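Local coordinates for protein AT27789p (PDB 5UZN) that probably binds mRNA as the third quasi-RNA recognition motif of Glorund, a Drosophila hnRNP F/H homologue that uses two distinct RNA-binding modes, at residues G17-F23 and H49-A53; S22-V27 and V39-Y43; Y10-R16 and T52-D58. All blocks are in the same frame, centred on the assembly; numbering follows the deposited sequence. Where two conformers were deposited one is given.

The three contacts belong to one small α/β domain whose four antiparallel strands run in the order 38-43, 52-57, 11-16, 80-86. Contact 3 pairs the two central strands, 11-16 and 52-57. Contact 1 begins where that pairing ends, joining the loop after strand 11-16 to the start of strand 52-57, its centre about 13 Å from that of contact 3. Contact 2 lays the start of helix 24-31 against edge strand 38-43; its centre is about 7 Å from that of contact 1, sharing Ser22 and Phe23, and about 10 Å from that of contact 3. Nested along the chain inside the other two, it closes the helix onto the sheet that contact 3 builds.

Contact 1 of 3, residues G17-F23 and H49-A53; sequences GLPYTSF and HSGTA
The loop 17-23, which leads from strand 11-16 to helix 24-31, folds over residues 49-53, where the chain turns a corner at Gly51. Gly17 (phi/psi 89/15) and Gly51 (81/7) both have positive phi. CA atoms come closest at Leu18-Gly51, 4.6 Å, and Tyr20-His49, 5.4 Å. Gly51 O accepts a hydrogen bond from Leu18 N at 2.9 Å, and a water donates to Leu18 O at 2.8 Å and, weakly, to Gly51 O at 3.5 Å. A type I turn from Pro19 to Ser22 is closed by Ser22 N to Pro19 O, 3.0 Å. His49, with chi1 t, places its ring inside the loop with both nitrogens satisfied: NE2 donates to Ser22 O at 2.6 Å, and ND1 accepts from Gly51 N at 2.9 Å, so the proton sits on NE2. Tyr20 CA lies over the imidazole face, 3.9 Å from its centroid, and the rings of Tyr20 and Phe23 meet that of His49 obliquely to complete an aromatic cluster. Ser22 OG donates to Asp26 OD2; Thr52 OG1 is bonded to Asn42 ND2 and, at 3.2 Å, to Ser50 OG, either hydroxyl possibly donating. On the side facing the core, Leu18 CD2 packs on Ala53 CB at 3.8 Å. Loop 17-23 and the turn before strand 52-57 meet at one end of the sheet, consistent with a loop-based RNA site like that of the hnRNP F quasi-RRMs.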
loop_
_atom_site.group_PDB
_atom_site.type_symbol
_atom_site.label_atom_id
_atom_site.label_comp_id
_atom_site.label_asym_id
_atom_site.label_seq_id
_atom_site.Cartn_x
_atom_site.Cartn_y
_atom_site.Cartn_z
ATOM N N GLY A 17 5.636 7.395 -2.901
ATOM C CA GLY A 17 5.262 8.047 -4.142
ATOM C C GLY A 17 3.779 8.188 -4.392
ATOM O O GLY A 17 3.391 8.466 -5.528
ATOM N N LEU A 18 2.936 8.001 -3.381
ATOM C CA LEU A 18 1.502 8.148 -3.608
ATOM C C LEU A 18 1.193 9.610 -3.886
ATOM O O LEU A 18 1.831 10.487 -3.296
ATOM C CB LEU A 18 0.683 7.708 -2.385
ATOM C CG LEU A 18 0.322 6.249 -2.161
ATOM C CD1 LEU A 18 1.570 5.449 -1.879
ATOM C CD2 LEU A 18 -0.687 6.156 -1.012
ATOM N N PRO A 19 0.214 9.900 -4.748
ATOM C CA PRO A 19 -0.297 11.273 -4.865
ATOM C C PRO A 19 -1.035 11.689 -3.598
ATOM O O PRO A 19 -1.628 10.867 -2.908
ATOM C CB PRO A 19 -1.269 11.197 -6.050
ATOM C CG PRO A 19 -1.106 9.830 -6.657
ATOM C CD PRO A 19 -0.495 8.949 -5.621
ATOM N N TYR A 20 -1.038 12.991 -3.315
ATOM C CA TYR A 20 -1.704 13.454 -2.105
ATOM C C TYR A 20 -3.222 13.377 -2.210
ATOM O O TYR A 20 -3.912 13.599 -1.205
ATOM C CB TYR A 20 -1.234 14.872 -1.780
ATOM C CG TYR A 20 0.277 14.995 -1.575
ATOM C CD1 TYR A 20 1.028 13.921 -1.098
ATOM C CD2 TYR A 20 0.949 16.182 -1.858
ATOM C CE1 TYR A 20 2.398 14.028 -0.911
ATOM C CE2 TYR A 20 2.325 16.298 -1.665
ATOM C CZ TYR A 20 3.041 15.211 -1.193
ATOM O OH TYR A 20 4.406 15.308 -1.005
ATOM N N THR A 21 -3.763 13.039 -3.383
ATOM C CA THR A 21 -5.185 12.759 -3.528
ATOM C C THR A 21 -5.519 11.273 -3.445
ATOM O O THR A 21 -6.678 10.909 -3.624
ATOM C CB THR A 21 -5.723 13.308 -4.863
ATOM O OG1 THR A 21 -4.847 12.937 -5.931
ATOM C CG2 THR A 21 -5.842 14.806 -4.814
ATOM N N SER A 22 -4.556 10.399 -3.173
ATOM C CA SER A 22 -4.834 8.962 -3.123
ATOM C C SER A 22 -4.969 8.484 -1.680
ATOM O O SER A 22 -4.045 8.651 -0.876
ATOM C CB SER A 22 -3.739 8.175 -3.837
ATOM O OG SER A 22 -3.894 8.288 -5.241
ATOM N N PHE A 23 -6.107 7.865 -1.367
ATOM C CA PHE A 23 -6.356 7.411 -0.011
ATOM C C PHE A 23 -6.548 5.909 0.007
ATOM O O PHE A 23 -6.044 5.226 -0.889
ATOM C CB PHE A 23 -7.543 8.171 0.559
ATOM C CG PHE A 23 -7.328 9.650 0.553
ATOM C CD1 PHE A 23 -6.509 10.233 1.502
ATOM C CD2 PHE A 23 -7.890 10.452 -0.442
ATOM C CE1 PHE A 23 -6.276 11.589 1.496
ATOM C CE2 PHE A 23 -7.653 11.813 -0.461
ATOM C CZ PHE A 23 -6.848 12.387 0.514
ATOM N N HIS A 49 -1.280 14.671 3.957
ATOM C CA HIS A 49 -0.828 13.458 3.264
ATOM C C HIS A 49 0.684 13.484 3.078
ATOM O O HIS A 49 1.240 14.451 2.554
ATOM C CB HIS A 49 -1.540 13.369 1.898
ATOM C CG HIS A 49 -1.620 11.989 1.308
ATOM N ND1 HIS A 49 -0.513 11.206 1.067
ATOM C CD2 HIS A 49 -2.686 11.276 0.864
ATOM C CE1 HIS A 49 -0.893 10.064 0.513
ATOM N NE2 HIS A 49 -2.209 10.081 0.379
ATOM N N SER A 50 1.362 12.425 3.523
ATOM C CA SER A 50 2.815 12.403 3.406
ATOM C C SER A 50 3.310 11.738 2.133
ATOM O O SER A 50 4.523 11.704 1.902
ATOM C CB SER A 50 3.431 11.689 4.612
ATOM O OG SER A 50 3.298 10.288 4.441
ATOM N N GLY A 51 2.414 11.232 1.294
ATOM C CA GLY A 51 2.859 10.536 0.102
ATOM C C GLY A 51 3.281 9.092 0.304
ATOM O O GLY A 51 3.808 8.486 -0.632
ATOM N N THR A 52 3.094 8.518 1.495
ATOM C CA THR A 52 3.443 7.126 1.736
ATOM C C THR A 52 2.303 6.434 2.464
ATOM O O THR A 52 1.373 7.067 2.965
ATOM C CB THR A 52 4.728 6.977 2.564
ATOM O OG1 THR A 52 4.457 7.322 3.933
ATOM C CG2 THR A 52 5.821 7.856 2.013
ATOM N N ALA A 53 2.406 5.109 2.544
ATOM C CA ALA A 53 1.336 4.311 3.097
ATOM C C ALA A 53 1.879 2.937 3.428
ATOM O O ALA A 53 2.937 2.534 2.934
ATOM C CB ALA A 53 0.167 4.165 2.107
HETATM O O HOH W 1 4.571 11.000 -2.926
#

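Contact 2 of 3, residues S22-V27 and V39-Y43; sequences SFENDV and VRINY
Residues 39-43 of strand 38-43 pack against the first turn of helix 24-31, whose N-cap is Phe23; CA atoms are nearest at Glu24-Val39, 5.9 Å, and Phe23-Ile41, 6.4 Å. Val39, chi1 t, points toward the helix, its CG2 3.6 Å from CG1 of Val27 (t). At the strand's outer edge Val39 N donates to a water (2.8 Å) that lies 2.8 Å from Glu24 OE2. Arg40 points away, its backbone N pairing with Asp54 of strand 52-57. This is the β-α-β crossover of the RRM fold: helix 24-31 carries the chain from strand 11-16 to the parallel edge strand 38-43, with strand 52-57 between them, and packs on one face of the sheet. Ile41 (m, m) turns inward again: its CD1 reaches Val27 CG2 at 3.9 Å and Phe23 C at 3.7 Å, and its N donates to a second water (2.8 Å), which donates to Glu24 OE1 at 2.7 Å. Tyr43, chi1 m, brings its OH to the edge of the Phe23 ring, 3.6 Å from CD1.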
loop_
_atom_site.group_PDB
_atom_site.type_symbol
_atom_site.label_atom_id
_atom_site.label_comp_id
_atom_site.label_asym_id
_atom_site.label_seq_id
_atom_site.Cartn_x
_atom_site.Cartn_y
_atom_site.Cartn_z
ATOM N N SER A 22 -4.556 10.399 -3.173
ATOM C CA SER A 22 -4.834 8.962 -3.123
ATOM C C SER A 22 -4.969 8.484 -1.680
ATOM O O SER A 22 -4.045 8.651 -0.876
ATOM C CB SER A 22 -3.739 8.175 -3.837
ATOM O OG SER A 22 -3.894 8.288 -5.241
ATOM N N PHE A 23 -6.107 7.865 -1.367
ATOM C CA PHE A 23 -6.356 7.411 -0.011
ATOM C C PHE A 23 -6.548 5.909 0.007
ATOM O O PHE A 23 -6.044 5.226 -0.889
ATOM C CB PHE A 23 -7.543 8.171 0.559
ATOM C CG PHE A 23 -7.328 9.650 0.553
ATOM C CD1 PHE A 23 -6.509 10.233 1.502
ATOM C CD2 PHE A 23 -7.890 10.452 -0.442
ATOM C CE1 PHE A 23 -6.276 11.589 1.496
ATOM C CE2 PHE A 23 -7.653 11.813 -0.461
ATOM C CZ PHE A 23 -6.848 12.387 0.514
ATOM N N GLU A 24 -7.256 5.379 1.009
ATOM C CA GLU A 24 -7.276 3.929 1.177
ATOM C C GLU A 24 -7.854 3.231 -0.047
ATOM O O GLU A 24 -7.290 2.240 -0.521
ATOM C CB GLU A 24 -8.052 3.553 2.441
ATOM C CG GLU A 24 -7.193 3.689 3.716
ATOM C CD GLU A 24 -7.954 3.446 5.014
ATOM O OE1 GLU A 24 -7.810 4.267 5.949
ATOM O OE2 GLU A 24 -8.683 2.436 5.111
ATOM N N ASN A 25 -8.976 3.733 -0.587
ATOM C CA ASN A 25 -9.596 3.022 -1.701
ATOM C C ASN A 25 -8.685 2.973 -2.919
ATOM O O ASN A 25 -8.732 2.000 -3.676
ATOM C CB ASN A 25 -10.960 3.633 -2.037
ATOM C CG ASN A 25 -12.048 3.196 -1.045
ATOM O OD1 ASN A 25 -12.009 2.086 -0.492
ATOM N ND2 ASN A 25 -13.009 4.074 -0.805
ATOM N N ASP A 26 -7.831 3.984 -3.117
ATOM C CA ASP A 26 -6.860 3.901 -4.210
ATOM C C ASP A 26 -5.815 2.814 -3.966
ATOM O O ASP A 26 -5.343 2.177 -4.919
ATOM C CB ASP A 26 -6.160 5.241 -4.401
ATOM C CG ASP A 26 -6.797 6.084 -5.476
ATOM O OD1 ASP A 26 -7.947 5.792 -5.845
ATOM O OD2 ASP A 26 -6.139 7.036 -5.953
ATOM N N VAL A 27 -5.406 2.606 -2.713
ATOM C CA VAL A 27 -4.481 1.504 -2.447
ATOM C C VAL A 27 -5.161 0.177 -2.732
ATOM O O VAL A 27 -4.600 -0.690 -3.412
ATOM C CB VAL A 27 -3.932 1.586 -1.008
ATOM C CG1 VAL A 27 -2.987 0.420 -0.712
ATOM C CG2 VAL A 27 -3.133 2.860 -0.858
ATOM N N VAL A 39 -5.230 -0.902 5.207
ATOM C CA VAL A 39 -4.358 0.076 4.565
ATOM C C VAL A 39 -4.265 1.271 5.491
ATOM O O VAL A 39 -5.274 1.705 6.050
ATOM C CB VAL A 39 -4.895 0.557 3.199
ATOM C CG1 VAL A 39 -4.057 1.759 2.718
ATOM C CG2 VAL A 39 -4.881 -0.576 2.190
ATOM N N ARG A 40 -3.097 1.763 5.626
ATOM C CA ARG A 40 -2.854 3.022 6.437
ATOM C C ARG A 40 -2.002 4.139 5.618
ATOM O O ARG A 40 -0.819 4.041 5.192
ATOM C CB ARG A 40 -2.027 2.727 7.687
ATOM C CG ARG A 40 -2.612 1.693 8.622
ATOM C CD ARG A 40 -2.028 1.865 10.023
ATOM N NE ARG A 40 -0.569 1.945 10.016
ATOM C CZ ARG A 40 0.165 2.215 11.090
ATOM N NH1 ARG A 40 1.488 2.271 10.989
ATOM N NH2 ARG A 40 -0.425 2.438 12.265
ATOM N N ILE A 41 -2.796 5.156 5.328
ATOM C CA ILE A 41 -2.158 6.300 4.694
ATOM C C ILE A 41 -1.415 7.066 5.773
ATOM O O ILE A 41 -1.942 7.226 6.876
ATOM C CB ILE A 41 -3.222 7.182 4.020
ATOM C CG1 ILE A 41 -4.085 6.351 3.038
ATOM C CG2 ILE A 41 -2.559 8.420 3.428
ATOM C CD1 ILE A 41 -3.298 5.707 1.805
ATOM N N ASN A 42 -0.179 7.502 5.486
ATOM C CA ASN A 42 0.625 8.257 6.440
ATOM C C ASN A 42 0.451 9.760 6.247
ATOM O O ASN A 42 0.432 10.264 5.119
ATOM C CB ASN A 42 2.110 7.900 6.315
ATOM C CG ASN A 42 2.410 6.497 6.778
ATOM O OD1 ASN A 42 1.882 6.048 7.790
ATOM N ND2 ASN A 42 3.240 5.780 6.023
ATOM N N TYR A 43 0.341 10.476 7.365
ATOM C CA TYR A 43 0.214 11.927 7.387
ATOM C C TYR A 43 1.262 12.503 8.331
ATOM O O TYR A 43 1.871 11.782 9.127
ATOM C CB TYR A 43 -1.192 12.372 7.848
ATOM C CG TYR A 43 -2.354 11.780 7.080
ATOM C CD1 TYR A 43 -2.750 10.467 7.281
ATOM C CD2 TYR A 43 -3.077 12.548 6.166
ATOM C CE1 TYR A 43 -3.825 9.927 6.588
ATOM C CE2 TYR A 43 -4.147 12.004 5.454
ATOM C CZ TYR A 43 -4.516 10.692 5.680
ATOM O OH TYR A 43 -5.570 10.107 5.000
HETATM O O HOH W 2 -5.410 5.398 6.221
HETATM O O HOH W 3 -7.880 -0.154 5.860
#

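Contact 3 of 3, residues Y10-R16 and T52-D58; sequences YYTIHMR and TADAYFD
Six backbone hydrogen bonds join strands 11-16 and 52-57, which run antiparallel at 160° with their axes 4.7 Å apart. They come in pairs: Tyr11 N to Phe57 O, 3.0 Å, with Phe57 N to Tyr11 O, 2.9 Å; Ile13 N to Ala55 O, 2.9 Å, with Ala55 N to Ile13 O, 3.0 Å; and Met15 N to Ala53 O, 2.8 Å, with Ala53 N to Met15 O, 3.1 Å. Between these hydrogen-bonded pairs lie the non-hydrogen-bonded pairs Thr12-Tyr56 and His14-Asp54. The second carries a side-chain bond: His14, chi1 t, donates from ND1 to Asp54 OD1 at 3.0 Å, and its NE2 receives a weak bond from Arg16 NH1 at 3.3 Å. Asp54 OD2 also forms a long, weak ion pair with Arg40. On the same face Thr12 OG1 lies 3.3 Å from Tyr56 CD1, Tyr10 CB packs on Tyr56 CB at 3.8 Å, and Thr52 OG1 is hydrogen-bonded by Asn42 ND2 of strand 38-43. The opposite face is apolar and looks into the core under helices 24-31 and 60-68: Ile13 CD1 touches Phe57 CE1 at 3.4 Å, and Met15 SD sits 4.3 Å from both Ala53 CB and Ala55 CB. Phe57 further meets Phe31 edge-to-face. These are the two strands that carry the RNP motifs in canonical RRMs. Where such domains usually expose aromatic rings for stacking on bases, His14, Thr52 and Asp54 stand instead, and a face polar at these three positions is consistent with a quasi-RRM that does not read RNA by ring stacking there.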
loop_
_atom_site.group_PDB
_atom_site.type_symbol
_atom_site.label_atom_id
_atom_site.label_comp_id
_atom_site.label_asym_id
_atom_site.label_seq_id
_atom_site.Cartn_x
_atom_site.Cartn_y
_atom_site.Cartn_z
ATOM N N TYR A 10 0.530 -9.324 10.470
ATOM C CA TYR A 10 0.289 -9.055 9.062
ATOM C C TYR A 10 1.614 -8.957 8.316
ATOM O O TYR A 10 2.675 -8.776 8.915
ATOM C CB TYR A 10 -0.517 -7.762 8.878
ATOM C CG TYR A 10 -1.880 -7.800 9.541
ATOM C CD1 TYR A 10 -2.952 -8.464 8.951
ATOM C CD2 TYR A 10 -2.087 -7.182 10.756
ATOM C CE1 TYR A 10 -4.198 -8.491 9.558
ATOM C CE2 TYR A 10 -3.326 -7.203 11.367
ATOM C CZ TYR A 10 -4.374 -7.862 10.766
ATOM O OH TYR A 10 -5.602 -7.882 11.383
ATOM N N TYR A 11 1.549 -9.131 7.001
ATOM C CA TYR A 11 2.722 -9.015 6.141
ATOM C C TYR A 11 2.640 -7.703 5.369
ATOM O O TYR A 11 1.672 -7.463 4.635
ATOM C CB TYR A 11 2.814 -10.205 5.194
ATOM C CG TYR A 11 2.865 -11.517 5.941
ATOM C CD1 TYR A 11 1.697 -12.144 6.379
ATOM C CD2 TYR A 11 4.082 -12.125 6.218
ATOM C CE1 TYR A 11 1.743 -13.338 7.071
ATOM C CE2 TYR A 11 4.140 -13.333 6.916
ATOM C CZ TYR A 11 2.964 -13.931 7.338
ATOM O OH TYR A 11 3.007 -15.122 8.030
ATOM N N THR A 12 3.663 -6.873 5.516
ATOM C CA THR A 12 3.556 -5.446 5.238
ATOM C C THR A 12 4.302 -5.042 3.973
ATOM O O THR A 12 5.467 -5.420 3.775
ATOM C CB THR A 12 4.093 -4.664 6.424
ATOM O OG1 THR A 12 3.371 -5.082 7.573
ATOM C CG2 THR A 12 3.906 -3.172 6.210
ATOM N N ILE A 13 3.637 -4.243 3.143
ATOM C CA ILE A 13 4.242 -3.591 1.987
ATOM C C ILE A 13 4.184 -2.092 2.235
ATOM O O ILE A 13 3.090 -1.520 2.343
ATOM C CB ILE A 13 3.515 -3.949 0.690
ATOM C CG1 ILE A 13 3.625 -5.445 0.390
ATOM C CG2 ILE A 13 4.076 -3.141 -0.472
ATOM C CD1 ILE A 13 2.975 -5.783 -0.945
ATOM N N HIS A 14 5.354 -1.468 2.362
ATOM C CA HIS A 14 5.460 -0.029 2.529
ATOM C C HIS A 14 5.507 0.597 1.148
ATOM O O HIS A 14 6.115 0.045 0.231
ATOM C CB HIS A 14 6.709 0.340 3.347
ATOM C CG HIS A 14 6.861 1.812 3.562
ATOM N ND1 HIS A 14 5.930 2.560 4.253
ATOM C CD2 HIS A 14 7.811 2.685 3.140
ATOM C CE1 HIS A 14 6.304 3.831 4.256
ATOM N NE2 HIS A 14 7.439 3.935 3.587
ATOM N N MET A 15 4.804 1.716 0.979
ATOM C CA MET A 15 4.597 2.308 -0.336
ATOM C C MET A 15 5.089 3.743 -0.319
ATOM O O MET A 15 4.794 4.485 0.609
ATOM C CB MET A 15 3.109 2.257 -0.749
ATOM C CG MET A 15 2.427 0.911 -0.531
ATOM S SD MET A 15 0.639 0.947 -0.738
ATOM C CE MET A 15 0.546 1.104 -2.529
ATOM N N ARG A 16 5.847 4.137 -1.333
ATOM C CA ARG A 16 6.233 5.530 -1.487
ATOM C C ARG A 16 5.784 6.075 -2.837
ATOM O O ARG A 16 5.568 5.320 -3.792
ATOM C CB ARG A 16 7.744 5.702 -1.321
ATOM C CG ARG A 16 8.230 5.266 0.052
ATOM C CD ARG A 16 9.722 5.463 0.210
ATOM N NE ARG A 16 10.046 6.818 0.614
ATOM C CZ ARG A 16 9.933 7.238 1.870
ATOM N NH1 ARG A 16 9.500 6.393 2.814
ATOM N NH2 ARG A 16 10.270 8.481 2.184
ATOM N N THR A 52 3.094 8.518 1.495
ATOM C CA THR A 52 3.443 7.126 1.736
ATOM C C THR A 52 2.303 6.434 2.464
ATOM O O THR A 52 1.373 7.067 2.965
ATOM C CB THR A 52 4.728 6.977 2.564
ATOM O OG1 THR A 52 4.457 7.322 3.933
ATOM C CG2 THR A 52 5.821 7.856 2.013
ATOM N N ALA A 53 2.406 5.109 2.544
ATOM C CA ALA A 53 1.336 4.311 3.097
ATOM C C ALA A 53 1.879 2.937 3.428
ATOM O O ALA A 53 2.937 2.534 2.934
ATOM C CB ALA A 53 0.167 4.165 2.107
ATOM N N ASP A 54 1.106 2.201 4.228
ATOM C CA ASP A 54 1.324 0.777 4.470
ATOM C C ASP A 54 0.106 -0.029 4.059
ATOM O O ASP A 54 -1.030 0.377 4.317
ATOM C CB ASP A 54 1.601 0.484 5.938
ATOM C CG ASP A 54 2.971 0.915 6.363
ATOM O OD1 ASP A 54 3.904 0.831 5.530
ATOM O OD2 ASP A 54 3.111 1.343 7.531
ATOM N N ALA A 55 0.347 -1.182 3.436
ATOM C CA ALA A 55 -0.694 -2.151 3.121
ATOM C C ALA A 55 -0.354 -3.430 3.863
ATOM O O ALA A 55 0.781 -3.916 3.764
ATOM C CB ALA A 55 -0.820 -2.403 1.604
ATOM N N TYR A 56 -1.331 -3.945 4.622
ATOM C CA TYR A 56 -1.182 -5.095 5.520
ATOM C C TYR A 56 -1.963 -6.269 4.952
ATOM O O TYR A 56 -3.192 -6.204 4.847
ATOM C CB TYR A 56 -1.679 -4.771 6.936
ATOM C CG TYR A 56 -0.877 -3.681 7.613
ATOM C CD1 TYR A 56 0.336 -3.976 8.201
ATOM C CD2 TYR A 56 -1.328 -2.359 7.662
ATOM C CE1 TYR A 56 1.098 -3.009 8.815
ATOM C CE2 TYR A 56 -0.557 -1.369 8.288
ATOM C CZ TYR A 56 0.653 -1.713 8.866
ATOM O OH TYR A 56 1.459 -0.789 9.496
ATOM N N PHE A 57 -1.256 -7.326 4.576
ATOM C CA PHE A 57 -1.870 -8.492 3.957
ATOM C C PHE A 57 -2.004 -9.619 4.966
ATOM O O PHE A 57 -1.236 -9.714 5.929
ATOM C CB PHE A 57 -1.063 -8.958 2.739
ATOM C CG PHE A 57 -0.993 -7.922 1.653
ATOM C CD1 PHE A 57 -0.067 -6.907 1.724
ATOM C CD2 PHE A 57 -1.896 -7.941 0.586
ATOM C CE1 PHE A 57 -0.012 -5.914 0.725
ATOM C CE2 PHE A 57 -1.847 -6.976 -0.399
ATOM C CZ PHE A 57 -0.901 -5.955 -0.327
ATOM N N ASP A 58 -2.994 -10.480 4.713
ATOM C CA ASP A 58 -3.336 -11.553 5.638
ATOM C C ASP A 58 -2.252 -12.625 5.680
ATOM O O ASP A 58 -1.937 -13.142 6.754
ATOM C CB ASP A 58 -4.695 -12.162 5.245
ATOM C CG ASP A 58 -5.869 -11.256 5.592
ATOM O OD1 ASP A 58 -5.876 -10.709 6.710
ATOM O OD2 ASP A 58 -6.784 -11.094 4.752
#